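Local coordinates for DNA excision repair protein ERCC-6-like (Homo sapiens, PDB 5JNO) that acts as a tension-sensing, ATP-dependent DNA translocase on stretched catenated DNA in anaphase, represented here by its N-terminal TPR piece, at residues Glu2-Glu7 with Lys39-Asn44; Lys20-Asn25 with Glu29-Leu34. All blocks are in the same frame, centred on the assembly; numbering follows the deposited sequence.

Contact 1. Residues Glu2-Glu7 with Lys39-Asn44; sequences EALSPE and KDIFPN
Leu4 sets its two methyl branches against Ile41 and Phe42, one branch to each, and makes every touch between these segments. CD1 meets the branch methyl of Ile41, with Leu4 CD1 and Ile41 CG2 4.2 Å apart. CD2 is equally far from the ring: Leu4 CD2 to Phe42 CD2 is 4.2 Å, and Phe42 CE2 follows at 4.3 Å from that same methyl, which therefore approaches obliquely beside one CD2-CE2 bond. Leu4 crosses each of the two side chains at about a right angle, a fork laid across its partners instead of running along them.

The torsions account for this reach. Leu4 carries CG opposite its backbone N (chi1 -175°), and from there chi2 of 68° spreads the methyls over both neighbours. The Leu4 and Phe42 CB atoms face each other's segment across a CA-CA separation of 8.3 Å, whereas the CB of Ile41 points across rather than at the other segment, and CG2 is the atom that touches. Of the 102 Å² buried, about 55 Å² belongs to Leu4.

In the fold, the contact brings the extended lead-in to helix 6-25 against the end of helix 28-41, at the close of TPR 1. Ser5, at the N-cap of helix 6-25, bonds through OG to Gln8 N. Side chains of helix 6-25 touch both sides: Leu4 packs on Ala9, and Ile41 on Gln8, His11 and Tyr15. A chain of another protein also engages the site, its basic side chain making a cation-pi contact with Phe42 and an acidic one accepting a bond from Leu4 N.

No hydrogen bond or salt bridge joins the two segments, which implies cohesion by dispersion and burial of apolar surface, with little directional preference.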
loop_
_atom_site.group_PDB
_atom_site.type_symbol
_atom_site.label_atom_id
_atom_site.label_comp_id
_atom_site.label_asym_id
_atom_site.label_seq_id
_atom_site.Cartn_x
_atom_site.Cartn_y
_atom_site.Cartn_z
ATOM N N GLU B 2 -14.283 -5.025 2.702
ATOM C CA GLU B 2 -13.386 -6.034 2.059
ATOM C C GLU B 2 -11.864 -5.955 2.352
ATOM O O GLU B 2 -11.268 -4.863 2.331
ATOM C CB GLU B 2 -13.636 -6.020 0.532
ATOM C CG GLU B 2 -13.311 -7.288 -0.256
ATOM C CD GLU B 2 -13.935 -7.255 -1.656
ATOM O OE1 GLU B 2 -15.184 -7.269 -1.760
ATOM O OE2 GLU B 2 -13.183 -7.200 -2.652
ATOM N N ALA B 3 -11.251 -7.124 2.599
ATOM C CA ALA B 3 -9.795 -7.223 2.844
ATOM C C ALA B 3 -9.035 -7.274 1.540
ATOM O O ALA B 3 -9.467 -7.945 0.601
ATOM C CB ALA B 3 -9.452 -8.450 3.689
ATOM N N LEU B 4 -7.907 -6.576 1.461
ATOM C CA LEU B 4 -7.081 -6.643 0.257
ATOM C C LEU B 4 -6.402 -8.008 0.200
ATOM O O LEU B 4 -5.643 -8.351 1.109
ATOM C CB LEU B 4 -6.005 -5.548 0.259
ATOM C CG LEU B 4 -5.143 -5.431 -1.015
ATOM C CD1 LEU B 4 -5.916 -4.942 -2.239
ATOM C CD2 LEU B 4 -3.990 -4.486 -0.750
ATOM N N SER B 5 -6.682 -8.764 -0.853
ATOM C CA SER B 5 -6.040 -10.047 -1.119
ATOM C C SER B 5 -4.679 -9.836 -1.768
ATOM O O SER B 5 -4.439 -8.822 -2.405
ATOM C CB SER B 5 -6.917 -10.909 -2.040
ATOM O OG SER B 5 -6.785 -10.502 -3.393
ATOM N N PRO B 6 -3.773 -10.801 -1.627
ATOM C CA PRO B 6 -2.503 -10.659 -2.312
ATOM C C PRO B 6 -2.618 -10.608 -3.840
ATOM O O PRO B 6 -1.772 -10.017 -4.493
ATOM C CB PRO B 6 -1.735 -11.895 -1.866
ATOM C CG PRO B 6 -2.306 -12.212 -0.524
ATOM C CD PRO B 6 -3.760 -11.922 -0.663
ATOM N N GLU B 7 -3.654 -11.246 -4.374
ATOM C CA GLU B 7 -3.984 -11.218 -5.795
ATOM C C GLU B 7 -4.340 -9.817 -6.229
ATOM O O GLU B 7 -3.835 -9.331 -7.222
ATOM C CB GLU B 7 -5.189 -12.134 -6.103
ATOM C CG GLU B 7 -4.954 -13.623 -5.882
ATOM C CD GLU B 7 -5.371 -14.135 -4.496
ATOM O OE1 GLU B 7 -5.013 -13.549 -3.442
ATOM O OE2 GLU B 7 -6.061 -15.158 -4.464
ATOM N N LYS B 39 -7.285 2.184 -9.529
ATOM C CA LYS B 39 -8.285 2.871 -8.714
ATOM C C LYS B 39 -9.448 1.958 -8.347
ATOM O O LYS B 39 -10.041 2.099 -7.262
ATOM C CB LYS B 39 -8.823 4.127 -9.441
ATOM C CG LYS B 39 -10.010 4.794 -8.759
ATOM C CD LYS B 39 -10.313 6.192 -9.308
ATOM C CE LYS B 39 -10.837 6.154 -10.746
ATOM N NZ LYS B 39 -11.992 5.231 -10.980
ATOM N N ASP B 40 -9.800 1.058 -9.260
ATOM C CA ASP B 40 -10.919 0.147 -9.042
ATOM C C ASP B 40 -10.624 -0.913 -8.003
ATOM O O ASP B 40 -11.558 -1.449 -7.414
ATOM C CB ASP B 40 -11.285 -0.595 -10.315
ATOM C CG ASP B 40 -11.910 0.299 -11.384
ATOM O OD1 ASP B 40 -12.252 1.494 -11.157
ATOM O OD2 ASP B 40 -12.051 -0.254 -12.483
ATOM N N ILE B 41 -9.351 -1.252 -7.825
ATOM C CA ILE B 41 -8.936 -2.196 -6.782
ATOM C C ILE B 41 -8.707 -1.464 -5.460
ATOM O O ILE B 41 -9.200 -1.897 -4.424
ATOM C CB ILE B 41 -7.649 -2.951 -7.193
ATOM C CG1 ILE B 41 -7.886 -3.725 -8.497
ATOM C CG2 ILE B 41 -7.178 -3.882 -6.067
ATOM C CD1 ILE B 41 -6.642 -4.274 -9.148
ATOM N N PHE B 42 -7.966 -0.361 -5.490
ATOM C CA PHE B 42 -7.489 0.289 -4.258
ATOM C C PHE B 42 -7.412 1.801 -4.480
ATOM O O PHE B 42 -6.340 2.349 -4.758
ATOM C CB PHE B 42 -6.118 -0.298 -3.875
ATOM C CG PHE B 42 -5.595 0.096 -2.505
ATOM C CD1 PHE B 42 -6.191 1.087 -1.711
ATOM C CD2 PHE B 42 -4.449 -0.535 -2.017
ATOM C CE1 PHE B 42 -5.678 1.417 -0.470
ATOM C CE2 PHE B 42 -3.930 -0.216 -0.761
ATOM C CZ PHE B 42 -4.548 0.764 0.008
ATOM N N PRO B 43 -8.558 2.485 -4.334
ATOM C CA PRO B 43 -8.546 3.921 -4.632
ATOM C C PRO B 43 -7.686 4.688 -3.620
ATOM O O PRO B 43 -7.695 4.334 -2.447
ATOM C CB PRO B 43 -10.036 4.316 -4.529
ATOM C CG PRO B 43 -10.691 3.236 -3.726
ATOM C CD PRO B 43 -9.908 1.988 -3.993
ATOM N N ASN B 44 -6.932 5.686 -4.077
ATOM C CA ASN B 44 -6.149 6.549 -3.188
ATOM C C ASN B 44 -5.771 7.851 -3.866
ATOM O O ASN B 44 -5.589 7.886 -5.075
ATOM C CB ASN B 44 -4.872 5.847 -2.668
ATOM C CG ASN B 44 -3.918 5.425 -3.790
ATOM O OD1 ASN B 44 -4.122 4.395 -4.441
ATOM N ND2 ASN B 44 -2.864 6.206 -4.003
#

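Contact 2. Residues Lys20-Asn25 with Glu29-Leu34; sequences KEATKN and EEAFKL
The peptide plane linking Glu30 to Ala31 is the flat group that matters, and the methyl of Ala22 sits above the plane beyond its N-H end, Ala22 CB 3.8 Å from Ala31 N, mostly as height. Flanking that peptide, the methyl of Ala31 meets Ala22 at a CB-CB distance of 4.0 Å, while on the Glu30 side Glu30 CG comes within 4.1 Å of Ala22 CB. Glu30 then bends at chi2 (73°), which carries its carboxylate away from helix 20-25.

With alanine at the point of closest approach on each helix, Ala22 CA and Ala31 CA come within 5.3 Å. The segment axes approach to 7.9 Å at -160°, the antiparallel helix pair of a TPR. Ala31 falls at the twentieth position of TPR 1, where the TPR consensus has a small residue, usually alanine.

Thr23 borders the solvent side. Its OG1 rests 3.4 Å from Ala31 CB, a van der Waals touch; the hydroxyl's hydrogen bond goes to Ala19 O in its own helix. Near the turn between the helices, Asp27 OD1 accepts a bond from Glu30 N.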
loop_
_atom_site.group_PDB
_atom_site.type_symbol
_atom_site.label_atom_id
_atom_site.label_comp_id
_atom_site.label_asym_id
_atom_site.label_seq_id
_atom_site.Cartn_x
_atom_site.Cartn_y
_atom_site.Cartn_z
ATOM N N LYS B 20 2.849 4.205 -14.743
ATOM C CA LYS B 20 4.000 5.105 -14.653
ATOM C C LYS B 20 4.908 5.028 -15.881
ATOM O O LYS B 20 5.342 6.056 -16.375
ATOM C CB LYS B 20 4.810 4.850 -13.392
ATOM C CG LYS B 20 4.101 5.364 -12.160
ATOM C CD LYS B 20 4.884 5.055 -10.911
ATOM C CE LYS B 20 4.155 5.584 -9.688
ATOM N NZ LYS B 20 4.977 5.389 -8.459
ATOM N N GLU B 21 5.203 3.813 -16.346
ATOM C CA GLU B 21 6.056 3.618 -17.517
ATOM C C GLU B 21 5.400 4.198 -18.757
ATOM O O GLU B 21 6.055 4.904 -19.527
ATOM C CB GLU B 21 6.390 2.145 -17.720
ATOM C CG GLU B 21 7.531 1.682 -16.821
ATOM C CD GLU B 21 7.447 0.211 -16.396
ATOM O OE1 GLU B 21 6.708 -0.579 -17.026
ATOM O OE2 GLU B 21 8.134 -0.158 -15.417
ATOM N N ALA B 22 4.104 3.926 -18.915
ATOM C CA ALA B 22 3.302 4.503 -19.992
ATOM C C ALA B 22 3.350 6.036 -19.999
ATOM O O ALA B 22 3.445 6.657 -21.068
ATOM C CB ALA B 22 1.861 4.020 -19.915
ATOM N N THR B 23 3.287 6.636 -18.817
ATOM C CA THR B 23 3.365 8.091 -18.681
ATOM C C THR B 23 4.746 8.567 -19.112
ATOM O O THR B 23 4.829 9.475 -19.940
ATOM C CB THR B 23 3.049 8.564 -17.238
ATOM O OG1 THR B 23 1.699 8.208 -16.889
ATOM C CG2 THR B 23 3.207 10.078 -17.128
ATOM N N LYS B 24 5.807 7.928 -18.595
ATOM C CA LYS B 24 7.190 8.177 -19.060
ATOM C C LYS B 24 7.314 8.146 -20.586
ATOM O O LYS B 24 7.987 8.980 -21.168
ATOM C CB LYS B 24 8.218 7.189 -18.473
ATOM C CG LYS B 24 8.940 7.702 -17.235
ATOM C CD LYS B 24 8.029 7.632 -16.013
ATOM C CE LYS B 24 8.637 8.243 -14.765
ATOM N NZ LYS B 24 7.742 7.995 -13.598
ATOM N N ASN B 25 6.684 7.167 -21.217
ATOM C CA ASN B 25 6.757 7.031 -22.664
ATOM C C ASN B 25 5.933 8.049 -23.432
ATOM O O ASN B 25 6.261 8.356 -24.556
ATOM C CB ASN B 25 6.389 5.607 -23.067
ATOM C CG ASN B 25 7.433 4.608 -22.619
ATOM O OD1 ASN B 25 8.617 4.938 -22.515
ATOM N ND2 ASN B 25 7.004 3.385 -22.334
ATOM N N GLU B 29 -3.001 7.506 -22.972
ATOM C CA GLU B 29 -4.192 6.679 -23.165
ATOM C C GLU B 29 -4.117 5.426 -22.334
ATOM O O GLU B 29 -5.086 5.068 -21.686
ATOM C CB GLU B 29 -4.348 6.285 -24.637
ATOM C CG GLU B 29 -5.351 5.172 -24.900
ATOM C CD GLU B 29 -5.629 4.988 -26.385
ATOM O OE1 GLU B 29 -4.644 4.780 -27.124
ATOM O OE2 GLU B 29 -6.817 5.052 -26.794
ATOM N N GLU B 30 -2.972 4.760 -22.430
ATOM C CA GLU B 30 -2.687 3.527 -21.710
ATOM C C GLU B 30 -2.555 3.801 -20.208
ATOM O O GLU B 30 -3.121 3.075 -19.389
ATOM C CB GLU B 30 -1.396 2.893 -22.249
ATOM C CG GLU B 30 -0.978 1.571 -21.584
ATOM C CD GLU B 30 -1.840 0.383 -21.975
ATOM O OE1 GLU B 30 -2.733 0.514 -22.843
ATOM O OE2 GLU B 30 -1.601 -0.705 -21.407
ATOM N N ALA B 31 -1.815 4.851 -19.863
ATOM C CA ALA B 31 -1.675 5.279 -18.473
ATOM C C ALA B 31 -3.035 5.496 -17.789
ATOM O O ALA B 31 -3.253 5.036 -16.651
ATOM C CB ALA B 31 -0.837 6.542 -18.405
ATOM N N PHE B 32 -3.936 6.183 -18.495
ATOM C CA PHE B 32 -5.265 6.519 -17.984
ATOM C C PHE B 32 -6.048 5.253 -17.744
ATOM O O PHE B 32 -6.654 5.097 -16.682
ATOM C CB PHE B 32 -6.026 7.461 -18.957
ATOM C CG PHE B 32 -7.429 7.824 -18.511
ATOM C CD1 PHE B 32 -8.516 7.038 -18.874
ATOM C CD2 PHE B 32 -7.669 8.965 -17.767
ATOM C CE1 PHE B 32 -9.814 7.375 -18.492
ATOM C CE2 PHE B 32 -8.961 9.305 -17.368
ATOM C CZ PHE B 32 -10.034 8.512 -17.732
ATOM N N LYS B 33 -6.047 4.356 -18.726
ATOM C CA LYS B 33 -6.706 3.072 -18.580
ATOM C C LYS B 33 -6.129 2.309 -17.358
ATOM O O LYS B 33 -6.892 1.835 -16.522
ATOM C CB LYS B 33 -6.527 2.251 -19.848
ATOM C CG LYS B 33 -7.132 0.854 -19.805
ATOM C CD LYS B 33 -6.703 0.041 -21.028
ATOM C CE LYS B 33 -6.597 -1.449 -20.726
ATOM N NZ LYS B 33 -5.752 -2.109 -21.751
ATOM N N LEU B 34 -4.804 2.217 -17.265
ATOM C CA LEU B 34 -4.153 1.444 -16.182
ATOM C C LEU B 34 -4.344 2.044 -14.777
ATOM O O LEU B 34 -4.762 1.326 -13.848
ATOM C CB LEU B 34 -2.669 1.241 -16.469
ATOM C CG LEU B 34 -2.357 0.360 -17.677
ATOM C CD1 LEU B 34 -0.876 0.457 -18.005
ATOM C CD2 LEU B 34 -2.753 -1.089 -17.439
#

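Overall arrangement
Both contacts join the two arms formed by helix 6-25 and helix 28-41, from opposite sides of the chain's centre and with centres about 20 Å apart. Contact 2 is nested within the loop that contact 1 closes. It lies beside the hairpin turn, where helix meets helix directly through small methyls and only part of the interface is buried. Contact 1 spans the end far from the turn, where residues at and just beyond the helix ends pair through longer branched and aromatic side chains, two of its three touching residues being buried. Neither has a hydrogen bond across its segments. The other protein chain of the assembly reaches contact 1 but touches neither segment of contact 2.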